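PDB 4OC9: putative O-acetylhomoserine (Thiol)-lyase from Campylobacter jejuni, which probably uses pyridoxal 5'-phosphate to make homocysteine from O-acetylhomoserine and sulfide. Local coordinates for residues D[350-353]-D[354-358]; D[110-113]-D[114-118]. One frame throughout, in Å; residues are numbered along the deposited sequence.

Contact 1 (D[350-353]-D[354-358])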
loop_
_atom_site.group_PDB
_atom_site.type_symbol
_atom_site.label_atom_id
_atom_site.label_comp_id
_atom_site.label_asym_id
_atom_site.label_seq_id
_atom_site.Cartn_x
_atom_site.Cartn_y
_atom_site.Cartn_z
ATOM N N TYR D 350 -40.144 -10.770 -12.351
ATOM C CA TYR D 350 -39.186 -11.176 -11.345
ATOM C C TYR D 350 -38.337 -12.374 -11.777
ATOM O O TYR D 350 -37.104 -12.335 -11.691
ATOM C CB TYR D 350 -39.888 -11.442 -9.985
ATOM C CG TYR D 350 -38.922 -12.003 -8.981
ATOM C CD1 TYR D 350 -38.017 -11.179 -8.338
ATOM C CD2 TYR D 350 -38.857 -13.372 -8.740
ATOM C CE1 TYR D 350 -37.055 -11.692 -7.487
ATOM C CE2 TYR D 350 -37.919 -13.902 -7.865
ATOM C CZ TYR D 350 -37.015 -13.060 -7.239
ATOM O OH TYR D 350 -36.070 -13.586 -6.372
ATOM N N GLU D 351 -38.966 -13.441 -12.255
ATOM C CA GLU D 351 -38.212 -14.636 -12.679
ATOM C C GLU D 351 -37.226 -14.372 -13.800
ATOM O O GLU D 351 -36.164 -14.991 -13.851
ATOM C CB GLU D 351 -39.153 -15.791 -13.036
ATOM C CG GLU D 351 -39.922 -16.396 -11.845
ATOM C CD GLU D 351 -39.027 -17.163 -10.850
ATOM O OE1 GLU D 351 -37.966 -17.679 -11.251
ATOM O OE2 GLU D 351 -39.429 -17.313 -9.671
ATOM N N HIS D 352 -37.567 -13.439 -14.686
ATOM C CA HIS D 352 -36.701 -13.092 -15.809
ATOM C C HIS D 352 -35.517 -12.272 -15.309
ATOM O O HIS D 352 -34.378 -12.535 -15.677
ATOM C CB HIS D 352 -37.508 -12.405 -16.914
ATOM C CG HIS D 352 -36.724 -12.102 -18.165
ATOM N ND1 HIS D 352 -36.664 -10.843 -18.732
ATOM C CD2 HIS D 352 -35.897 -12.880 -18.909
ATOM C CE1 HIS D 352 -35.915 -10.880 -19.819
ATOM N NE2 HIS D 352 -35.418 -12.100 -19.937
ATOM N N ALA D 353 -35.785 -11.340 -14.408
ATOM C CA ALA D 353 -34.733 -10.494 -13.814
ATOM C C ALA D 353 -33.669 -11.321 -13.080
ATOM O O ALA D 353 -32.479 -11.015 -13.092
ATOM C CB ALA D 353 -35.338 -9.513 -12.848
ATOM N N ARG D 354 -34.129 -12.404 -12.472
ATOM C CA ARG D 354 -33.290 -13.288 -11.730
ATOM C C ARG D 354 -32.466 -14.149 -12.717
ATOM O O ARG D 354 -31.264 -14.379 -12.496
ATOM C CB ARG D 354 -34.210 -14.135 -10.855
ATOM C CG ARG D 354 -33.670 -14.782 -9.619
ATOM C CD ARG D 354 -34.774 -15.620 -8.935
ATOM N NE ARG D 354 -34.041 -16.660 -8.194
ATOM C CZ ARG D 354 -33.500 -17.766 -8.746
ATOM N NH1 ARG D 354 -32.852 -18.671 -7.997
ATOM N NH2 ARG D 354 -33.577 -17.978 -10.062
ATOM N N ARG D 355 -33.065 -14.645 -13.802
ATOM C CA ARG D 355 -32.278 -15.459 -14.756
ATOM C C ARG D 355 -31.156 -14.643 -15.342
ATOM O O ARG D 355 -30.068 -15.155 -15.559
ATOM C CB ARG D 355 -33.089 -16.071 -15.904
ATOM C CG ARG D 355 -34.004 -17.210 -15.508
ATOM C CD ARG D 355 -34.608 -17.918 -16.722
ATOM N NE ARG D 355 -35.347 -17.014 -17.611
ATOM C CZ ARG D 355 -36.614 -16.625 -17.432
ATOM N NH1 ARG D 355 -37.297 -16.999 -16.360
ATOM N NH2 ARG D 355 -37.189 -15.807 -18.304
ATOM N N ILE D 356 -31.453 -13.386 -15.635
ATOM C CA ILE D 356 -30.480 -12.478 -16.194
ATOM C C ILE D 356 -29.310 -12.341 -15.242
ATOM O O ILE D 356 -28.164 -12.519 -15.653
ATOM C CB ILE D 356 -31.101 -11.102 -16.490
ATOM C CG1 ILE D 356 -32.120 -11.212 -17.633
ATOM C CG2 ILE D 356 -30.024 -10.129 -16.942
ATOM C CD1 ILE D 356 -32.894 -9.950 -17.893
ATOM N N CYS D 357 -29.579 -12.001 -13.993
ATOM C CA CYS D 357 -28.505 -11.866 -12.993
ATOM C C CYS D 357 -27.672 -13.138 -12.833
ATOM O O CYS D 357 -26.467 -13.064 -12.629
ATOM C CB CYS D 357 -29.038 -11.520 -11.633
ATOM S SG CYS D 357 -29.788 -9.917 -11.543
ATOM N N ASP D 358 -28.302 -14.297 -12.985
ATOM C CA ASP D 358 -27.604 -15.565 -12.868
ATOM C C ASP D 358 -26.877 -16.037 -14.160
ATOM O O ASP D 358 -26.056 -16.961 -14.108
ATOM C CB ASP D 358 -28.596 -16.645 -12.367
ATOM C CG ASP D 358 -29.145 -16.365 -10.914
ATOM O OD1 ASP D 358 -28.672 -15.461 -10.189
ATOM O OD2 ASP D 358 -30.059 -17.082 -10.468
HETATM O O HOH W 1 -35.363 -17.103 -12.283
#
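Glu351 and Arg354 meet through a water that lies 2.9 Å from Glu351 OE1 and 3.0 Å from Arg354 NH2. It donates to OE1 and to Glu351 O and accepts from NH2, which stays 4.6 Å from OE1, too far for a direct ion pair, so the water links the two charges. Glu351 O also accepts the amide of Arg355 at 3.1 Å from Arg355 N, one of four successive i to i+4 bonds from Tyr350–Arg354 to Ala353–Cys357. One turn on from Arg354, Asp358 OD2 stands above the guanidinium, a long ion pair of charge alone. The helix, 350-359, covers one side of the smaller, five-stranded sheet, where Ala353 and Ile356 rest on Ile402. Bent at chi3 (-57°), the Arg355 chain folds back, laying its guanidinium face over His352 CA and bringing NH2 to the edge of the imidazole, 3.3 Å from His352 CD2; Arg355 NE pairs with the Ser424 carboxylate. Ile356 CD1 covers one face of the same imidazole in a CH-pi contact, 3.9 Å from the ring centroid, while His352 NE2 bonds Ile422 O. One turn apart on the same side, Arg354 CD touches Tyr350 OH at 3.5 Å.

Contact 2 (D[110-113]-D[114-118])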
loop_
_atom_site.group_PDB
_atom_site.type_symbol
_atom_site.label_atom_id
_atom_site.label_comp_id
_atom_site.label_asym_id
_atom_site.label_seq_id
_atom_site.Cartn_x
_atom_site.Cartn_y
_atom_site.Cartn_z
ATOM N N GLY D 110 -30.074 4.061 -1.424
ATOM C CA GLY D 110 -30.703 3.319 -0.334
ATOM C C GLY D 110 -30.042 3.490 1.008
ATOM O O GLY D 110 -30.714 3.686 2.037
ATOM N N GLY D 111 -28.724 3.401 1.017
ATOM C CA GLY D 111 -27.983 3.567 2.247
ATOM C C GLY D 111 -28.202 4.963 2.809
ATOM O O GLY D 111 -28.445 5.128 4.006
ATOM N N THR D 112 -28.131 5.979 1.961
ATOM C CA THR D 112 -28.312 7.347 2.427
ATOM C C THR D 112 -29.746 7.531 2.939
ATOM O O THR D 112 -30.015 8.341 3.845
ATOM C CB THR D 112 -28.074 8.355 1.301
ATOM O OG1 THR D 112 -26.818 8.087 0.672
ATOM C CG2 THR D 112 -28.080 9.773 1.828
ATOM N N GLN D 113 -30.672 6.804 2.345
ATOM C CA GLN D 113 -32.073 6.906 2.740
ATOM C C GLN D 113 -32.256 6.358 4.140
ATOM O O GLN D 113 -32.951 6.962 4.958
ATOM C CB GLN D 113 -32.956 6.217 1.688
ATOM C CG GLN D 113 -34.443 6.313 1.916
ATOM C CD GLN D 113 -35.202 5.874 0.685
ATOM O OE1 GLN D 113 -34.612 5.604 -0.367
ATOM N NE2 GLN D 113 -36.524 5.829 0.793
ATOM N N THR D 114 -31.633 5.222 4.402
ATOM C CA THR D 114 -31.682 4.583 5.727
ATOM C C THR D 114 -31.014 5.495 6.762
ATOM O O THR D 114 -31.543 5.718 7.844
ATOM C CB THR D 114 -31.001 3.224 5.710
ATOM O OG1 THR D 114 -31.726 2.361 4.817
ATOM C CG2 THR D 114 -31.009 2.621 7.057
ATOM N N LEU D 115 -29.851 6.024 6.416
ATOM C CA LEU D 115 -29.123 6.958 7.292
ATOM C C LEU D 115 -29.972 8.117 7.726
ATOM O O LEU D 115 -30.106 8.439 8.904
ATOM C CB LEU D 115 -27.919 7.564 6.541
ATOM C CG LEU D 115 -27.268 8.789 7.187
ATOM C CD1 LEU D 115 -26.683 8.476 8.542
ATOM C CD2 LEU D 115 -26.196 9.388 6.325
ATOM N N ILE D 116 -30.561 8.759 6.747
ATOM C CA ILE D 116 -31.396 9.922 7.006
ATOM C C ILE D 116 -32.758 9.626 7.651
ATOM O O ILE D 116 -33.082 10.240 8.661
ATOM C CB ILE D 116 -31.607 10.759 5.712
ATOM C CG1 ILE D 116 -30.247 11.220 5.153
ATOM C CG2 ILE D 116 -32.480 11.973 5.982
ATOM C CD1 ILE D 116 -30.314 12.054 3.890
ATOM N N SER D 117 -33.532 8.688 7.097
ATOM C CA SER D 117 -34.876 8.396 7.647
ATOM C C SER D 117 -34.904 7.519 8.888
ATOM O O SER D 117 -35.898 7.554 9.609
ATOM C CB SER D 117 -35.818 7.778 6.591
ATOM O OG SER D 117 -35.426 6.458 6.282
ATOM N N HIS D 118 -33.858 6.743 9.156
ATOM C CA HIS D 118 -33.874 5.905 10.362
ATOM C C HIS D 118 -32.748 6.153 11.344
ATOM O O HIS D 118 -32.987 6.510 12.493
ATOM C CB HIS D 118 -33.915 4.404 10.033
ATOM C CG HIS D 118 -35.120 3.994 9.244
ATOM N ND1 HIS D 118 -36.380 3.899 9.798
ATOM C CD2 HIS D 118 -35.249 3.593 7.955
ATOM C CE1 HIS D 118 -37.240 3.502 8.874
ATOM N NE2 HIS D 118 -36.577 3.298 7.751
#
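Ser117 grips the carbonyl of Gln113 twice, through its amide (Ser117 N to Gln113 O, 2.8 Å) and through its hydroxyl (Ser117 OG to Gln113 O, 2.9 Å). The two donors arrive from opposite faces of the carbonyl plane, with OG 40° out of it and so not on a lone pair. A chi1 of 71° sets OG between the backbone N and the carbonyl carbon of Ser117, turned back to the preceding turn. One turn earlier, Gly110 O accepts the amide of Thr114, with Thr114 N at 3.0 Å. Thr114 OG1 has its stronger partner in Gln386 OE1; it also lies 3.2 Å from Gly110 O, but its one proton cannot serve both, so that second bond stays unsettled. The carbonyls between are answered by the backbone: Gly111 O takes the amide of Leu115, and Thr112 O that of Ile116. Apolar contact is slight by comparison. The side chains of Thr112 and Ile116 lie side by side, pointing the same way, with Thr112 CG2 3.8 Å from Ile116 CD1, on the flank that meets Phe150 of the central sheet and helix 84-93; Ile116 CG1 comes as near as 3.2 Å to Thr112 O. The helix, 110-119, is the crossover of the beta-alpha-beta unit joining strands 101-105 and 126-130, and Thr114 and Leu115 on another flank pack on Asp269 and Leu270 of the second subunit. The Ser117 hydroxyl thus spends its proton within its own helix, giving Gln113 O two donors, while Thr114 OG1 turns to Gln386 beyond it.

In the fold
Each contact is a run of consecutive turns in a single helix, but the two helices serve different sheets. Contact 2 is buried, its centre about 14 Å from that of the chain, in a crossover of the larger seven-stranded sheet; contact 1, its centre about 30 Å from the chain's, is partly buried against the smaller sheet. Their chemistry follows: 110-118 carries no acidic, arginine or lysine side chain, and its Ser117 hydroxyl bonds a main-chain carbonyl and that of Thr114 a glutamine side chain, whereas 350-358 combines an apolar flank with an outer one of charged groups and bridging water. Their nearest atoms are about 17 Å apart, yet both helices reach the second subunit.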